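Local coordinates for protein fatty acid synthase 1, isoform A (Drosophila melanogaster, PDB 6FN6) that probably makes long-chain saturated fatty acids from acetyl-CoA and malonyl-CoA with NADPH, as a multifunctional synthase of which this piece is the dehydratase, enoylreductase and ketoreductase region, at residues Pro689-Val701 with Gly719-His731. Residues are numbered along the deposited sequence; the frame is centred on the assembly and turned at random.
Sequences PCVYSTVYYALVV and GVGQAAISVALAH
Cys690 O accepts two hydrogen bonds from Thr694, one from the backbone N and one from OG1 at 2.7 Å, the hydroxyl lying above the carbonyl plane; Thr694 thereby spends its polar branch on its own helix and turns CG2 to Val720 CG1. Beside it, Val695 is a knob in a hole formed by Val720, Ala723, Ala724 and Val727. Val695 CG1, which a chi1 of 160° sets anti to the backbone N, meets Val727 CG2 tip to tip at 3.8 Å, while Val695 CG2 packs 3.6 Å from Ala723 CB. Ala723 CB also makes a CH-pi contact, centred over one face of the Tyr692 ring, 3.7 Å from its centroid; Val727 CG2 sits in plane at the ring edge. Tyr692 OH lies by Ser726 and hydrogen-bonds Val864 O. An alanine in place of Tyr692 would probably uncover Ala723 and Val727 and leave that carbonyl without this donor. Tyr696 meets Val727 obliquely and also touches Leu853 of helix 844-860. The helices cross at -54°, their axes 8.6 Å apart. Helix 719-731 follows a glycine-rich turn consistent with the Rossmann-type nucleotide-binding part of the enoylreductase. With no hydrogen bond between the helices, their association rests on apolar fit.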
loop_
_atom_site.group_PDB
_atom_site.type_symbol
_atom_site.label_atom_id
_atom_site.label_comp_id
_atom_site.label_asym_id
_atom_site.label_seq_id
_atom_site.Cartn_x
_atom_site.Cartn_y
_atom_site.Cartn_z
ATOM N N PRO A 689 -12.626 -24.972 -17.968
ATOM C CA PRO A 689 -12.499 -25.179 -16.517
ATOM C C PRO A 689 -11.794 -24.070 -15.731
ATOM O O PRO A 689 -12.389 -23.513 -14.811
ATOM C CB PRO A 689 -11.688 -26.471 -16.427
ATOM C CG PRO A 689 -12.026 -27.205 -17.647
ATOM C CD PRO A 689 -12.235 -26.176 -18.720
ATOM N N CYS A 690 -10.545 -23.770 -16.069
ATOM C CA CYS A 690 -9.739 -22.872 -15.250
ATOM C C CYS A 690 -10.160 -21.412 -15.353
ATOM O O CYS A 690 -10.436 -20.772 -14.338
ATOM C CB CYS A 690 -8.264 -22.999 -15.622
ATOM S SG CYS A 690 -7.481 -24.453 -14.909
ATOM N N VAL A 691 -10.182 -20.876 -16.570
ATOM C CA VAL A 691 -10.444 -19.453 -16.756
ATOM C C VAL A 691 -11.823 -19.078 -16.222
ATOM O O VAL A 691 -11.998 -17.997 -15.667
ATOM C CB VAL A 691 -10.307 -19.041 -18.240
ATOM C CG1 VAL A 691 -8.865 -19.182 -18.699
ATOM C CG2 VAL A 691 -11.247 -19.854 -19.129
ATOM N N TYR A 692 -12.798 -19.970 -16.369
ATOM C CA TYR A 692 -14.156 -19.666 -15.936
ATOM C C TYR A 692 -14.349 -19.906 -14.445
ATOM O O TYR A 692 -15.077 -19.165 -13.786
ATOM C CB TYR A 692 -15.172 -20.479 -16.736
ATOM C CG TYR A 692 -15.509 -19.843 -18.063
ATOM C CD1 TYR A 692 -16.373 -18.760 -18.129
ATOM C CD2 TYR A 692 -14.962 -20.316 -19.246
ATOM C CE1 TYR A 692 -16.683 -18.165 -19.336
ATOM C CE2 TYR A 692 -15.267 -19.730 -20.460
ATOM C CZ TYR A 692 -16.130 -18.656 -20.500
ATOM O OH TYR A 692 -16.439 -18.071 -21.707
ATOM N N SER A 693 -13.707 -20.937 -13.909
ATOM C CA SER A 693 -13.704 -21.140 -12.466
ATOM C C SER A 693 -13.081 -19.925 -11.790
ATOM O O SER A 693 -13.517 -19.501 -10.719
ATOM C CB SER A 693 -12.946 -22.411 -12.091
ATOM O OG SER A 693 -13.596 -23.556 -12.613
ATOM N N THR A 694 -12.060 -19.367 -12.431
ATOM C CA THR A 694 -11.392 -18.175 -11.929
ATOM C C THR A 694 -12.333 -16.975 -11.986
ATOM O O THR A 694 -12.479 -16.239 -11.008
ATOM C CB THR A 694 -10.122 -17.865 -12.742
ATOM O OG1 THR A 694 -9.252 -19.001 -12.723
ATOM C CG2 THR A 694 -9.388 -16.658 -12.168
ATOM N N VAL A 695 -12.965 -16.788 -13.139
ATOM C CA VAL A 695 -13.827 -15.637 -13.366
ATOM C C VAL A 695 -14.973 -15.631 -12.365
ATOM O O VAL A 695 -15.322 -14.588 -11.810
ATOM C CB VAL A 695 -14.354 -15.626 -14.818
ATOM C CG1 VAL A 695 -15.603 -14.762 -14.947
ATOM C CG2 VAL A 695 -13.284 -15.128 -15.766
ATOM N N TYR A 696 -15.548 -16.802 -12.123
ATOM C CA TYR A 696 -16.710 -16.900 -11.254
ATOM C C TYR A 696 -16.330 -16.763 -9.784
ATOM O O TYR A 696 -17.071 -16.167 -9.002
ATOM C CB TYR A 696 -17.438 -18.221 -11.491
ATOM C CG TYR A 696 -18.442 -18.149 -12.618
ATOM C CD1 TYR A 696 -19.653 -17.488 -12.452
ATOM C CD2 TYR A 696 -18.181 -18.739 -13.848
ATOM C CE1 TYR A 696 -20.575 -17.415 -13.478
ATOM C CE2 TYR A 696 -19.099 -18.672 -14.881
ATOM C CZ TYR A 696 -20.294 -18.007 -14.689
ATOM O OH TYR A 696 -21.211 -17.937 -15.712
ATOM N N TYR A 697 -15.174 -17.294 -9.403
ATOM C CA TYR A 697 -14.739 -17.196 -8.016
ATOM C C TYR A 697 -14.363 -15.756 -7.675
ATOM O O TYR A 697 -14.446 -15.337 -6.520
ATOM C CB TYR A 697 -13.550 -18.118 -7.740
ATOM C CG TYR A 697 -13.022 -17.965 -6.332
ATOM C CD1 TYR A 697 -13.774 -18.383 -5.242
ATOM C CD2 TYR A 697 -11.789 -17.377 -6.088
ATOM C CE1 TYR A 697 -13.308 -18.237 -3.953
ATOM C CE2 TYR A 697 -11.314 -17.226 -4.797
ATOM C CZ TYR A 697 -12.080 -17.657 -3.734
ATOM O OH TYR A 697 -11.622 -17.511 -2.446
ATOM N N ALA A 698 -13.944 -15.006 -8.689
ATOM C CA ALA A 698 -13.497 -13.632 -8.495
ATOM C C ALA A 698 -14.657 -12.641 -8.579
ATOM O O ALA A 698 -14.854 -11.825 -7.678
ATOM C CB ALA A 698 -12.425 -13.277 -9.521
ATOM N N LEU A 699 -15.416 -12.717 -9.668
ATOM C CA LEU A 699 -16.453 -11.729 -9.951
ATOM C C LEU A 699 -17.747 -11.962 -9.166
ATOM O O LEU A 699 -18.377 -11.007 -8.710
ATOM C CB LEU A 699 -16.770 -11.713 -11.450
ATOM C CG LEU A 699 -15.613 -11.470 -12.424
ATOM C CD1 LEU A 699 -16.153 -11.241 -13.827
ATOM C CD2 LEU A 699 -14.728 -10.308 -11.990
ATOM N N VAL A 700 -18.139 -13.222 -9.001
ATOM C CA VAL A 700 -19.430 -13.534 -8.392
ATOM C C VAL A 700 -19.296 -13.817 -6.900
ATOM O O VAL A 700 -20.022 -13.241 -6.089
ATOM C CB VAL A 700 -20.099 -14.724 -9.112
ATOM C CG1 VAL A 700 -21.395 -15.124 -8.419
ATOM C CG2 VAL A 700 -20.368 -14.379 -10.562
ATOM N N VAL A 701 -18.375 -14.698 -6.533
ATOM C CA VAL A 701 -18.230 -15.094 -5.140
ATOM C C VAL A 701 -17.603 -13.965 -4.336
ATOM O O VAL A 701 -18.234 -13.402 -3.444
ATOM C CB VAL A 701 -17.395 -16.383 -5.007
ATOM C CG1 VAL A 701 -17.232 -16.770 -3.538
ATOM C CG2 VAL A 701 -18.038 -17.513 -5.789
ATOM N N GLY A 719 -7.012 -15.315 -21.867
ATOM C CA GLY A 719 -7.829 -16.415 -21.395
ATOM C C GLY A 719 -8.835 -15.981 -20.346
ATOM O O GLY A 719 -10.039 -16.192 -20.494
ATOM N N VAL A 720 -8.333 -15.366 -19.281
ATOM C CA VAL A 720 -9.172 -14.928 -18.174
ATOM C C VAL A 720 -10.032 -13.742 -18.599
ATOM O O VAL A 720 -11.191 -13.637 -18.203
ATOM C CB VAL A 720 -8.318 -14.573 -16.940
ATOM C CG1 VAL A 720 -9.202 -14.212 -15.758
ATOM C CG2 VAL A 720 -7.398 -15.727 -16.578
ATOM N N GLY A 721 -9.457 -12.844 -19.393
ATOM C CA GLY A 721 -10.179 -11.682 -19.878
ATOM C C GLY A 721 -11.414 -12.040 -20.686
ATOM O O GLY A 721 -12.520 -11.583 -20.388
ATOM N N GLN A 722 -11.218 -12.849 -21.723
ATOM C CA GLN A 722 -12.313 -13.300 -22.575
ATOM C C GLN A 722 -13.425 -13.943 -21.757
ATOM O O GLN A 722 -14.607 -13.674 -21.977
ATOM C CB GLN A 722 -11.797 -14.287 -23.626
ATOM C CG GLN A 722 -11.150 -13.617 -24.827
ATOM C CD GLN A 722 -10.468 -14.603 -25.752
ATOM O OE1 GLN A 722 -11.125 -15.386 -26.438
ATOM N NE2 GLN A 722 -9.143 -14.556 -25.792
ATOM N N ALA A 723 -13.045 -14.795 -20.813
ATOM C CA ALA A 723 -14.023 -15.459 -19.964
ATOM C C ALA A 723 -14.714 -14.435 -19.077
ATOM O O ALA A 723 -15.916 -14.520 -18.838
ATOM C CB ALA A 723 -13.360 -16.537 -19.125
ATOM N N ALA A 724 -13.945 -13.464 -18.592
ATOM C CA ALA A 724 -14.482 -12.420 -17.727
ATOM C C ALA A 724 -15.472 -11.527 -18.473
ATOM O O ALA A 724 -16.558 -11.238 -17.970
ATOM C CB ALA A 724 -13.354 -11.584 -17.153
ATOM N N ILE A 725 -15.092 -11.096 -19.673
ATOM C CA ILE A 725 -15.932 -10.214 -20.478
ATOM C C ILE A 725 -17.260 -10.895 -20.796
ATOM O O ILE A 725 -18.318 -10.276 -20.724
ATOM C CB ILE A 725 -15.206 -9.786 -21.771
ATOM C CG1 ILE A 725 -13.949 -8.979 -21.436
ATOM C CG2 ILE A 725 -16.135 -8.963 -22.665
ATOM C CD1 ILE A 725 -13.007 -8.783 -22.614
ATOM N N SER A 726 -17.196 -12.172 -21.154
ATOM C CA SER A 726 -18.387 -12.929 -21.519
ATOM C C SER A 726 -19.374 -13.008 -20.359
ATOM O O SER A 726 -20.556 -12.722 -20.521
ATOM C CB SER A 726 -17.999 -14.339 -21.977
ATOM O OG SER A 726 -19.138 -15.077 -22.386
ATOM N N VAL A 727 -18.885 -13.402 -19.188
ATOM C CA VAL A 727 -19.744 -13.551 -18.020
ATOM C C VAL A 727 -20.275 -12.190 -17.585
ATOM O O VAL A 727 -21.465 -12.041 -17.311
ATOM C CB VAL A 727 -18.999 -14.249 -16.861
ATOM C CG1 VAL A 727 -19.900 -14.382 -15.641
ATOM C CG2 VAL A 727 -18.509 -15.619 -17.294
ATOM N N ALA A 728 -19.391 -11.200 -17.520
ATOM C CA ALA A 728 -19.776 -9.857 -17.098
ATOM C C ALA A 728 -20.892 -9.305 -17.984
ATOM O O ALA A 728 -21.942 -8.892 -17.488
ATOM C CB ALA A 728 -18.574 -8.928 -17.124
ATOM N N LEU A 729 -20.660 -9.299 -19.293
ATOM C CA LEU A 729 -21.655 -8.810 -20.238
ATOM C C LEU A 729 -22.952 -9.603 -20.104
ATOM O O LEU A 729 -24.041 -9.070 -20.317
ATOM C CB LEU A 729 -21.132 -8.893 -21.673
ATOM C CG LEU A 729 -20.020 -7.912 -22.063
ATOM C CD1 LEU A 729 -19.577 -8.159 -23.495
ATOM C CD2 LEU A 729 -20.457 -6.460 -21.882
ATOM N N ALA A 730 -22.829 -10.877 -19.748
ATOM C CA ALA A 730 -23.994 -11.737 -19.579
ATOM C C ALA A 730 -24.809 -11.297 -18.367
ATOM O O ALA A 730 -26.038 -11.358 -18.381
ATOM C CB ALA A 730 -23.569 -13.188 -19.437
ATOM N N HIS A 731 -24.119 -10.863 -17.318
ATOM C CA HIS A 731 -24.786 -10.410 -16.102
ATOM C C HIS A 731 -25.299 -8.974 -16.244
ATOM O O HIS A 731 -26.058 -8.493 -15.399
ATOM C CB HIS A 731 -23.840 -10.523 -14.905
ATOM C CG HIS A 731 -23.798 -11.894 -14.302
ATOM N ND1 HIS A 731 -24.112 -12.135 -12.981
ATOM C CD2 HIS A 731 -23.488 -13.097 -14.840
ATOM C CE1 HIS A 731 -23.992 -13.426 -12.731
ATOM N NE2 HIS A 731 -23.615 -14.033 -13.842
#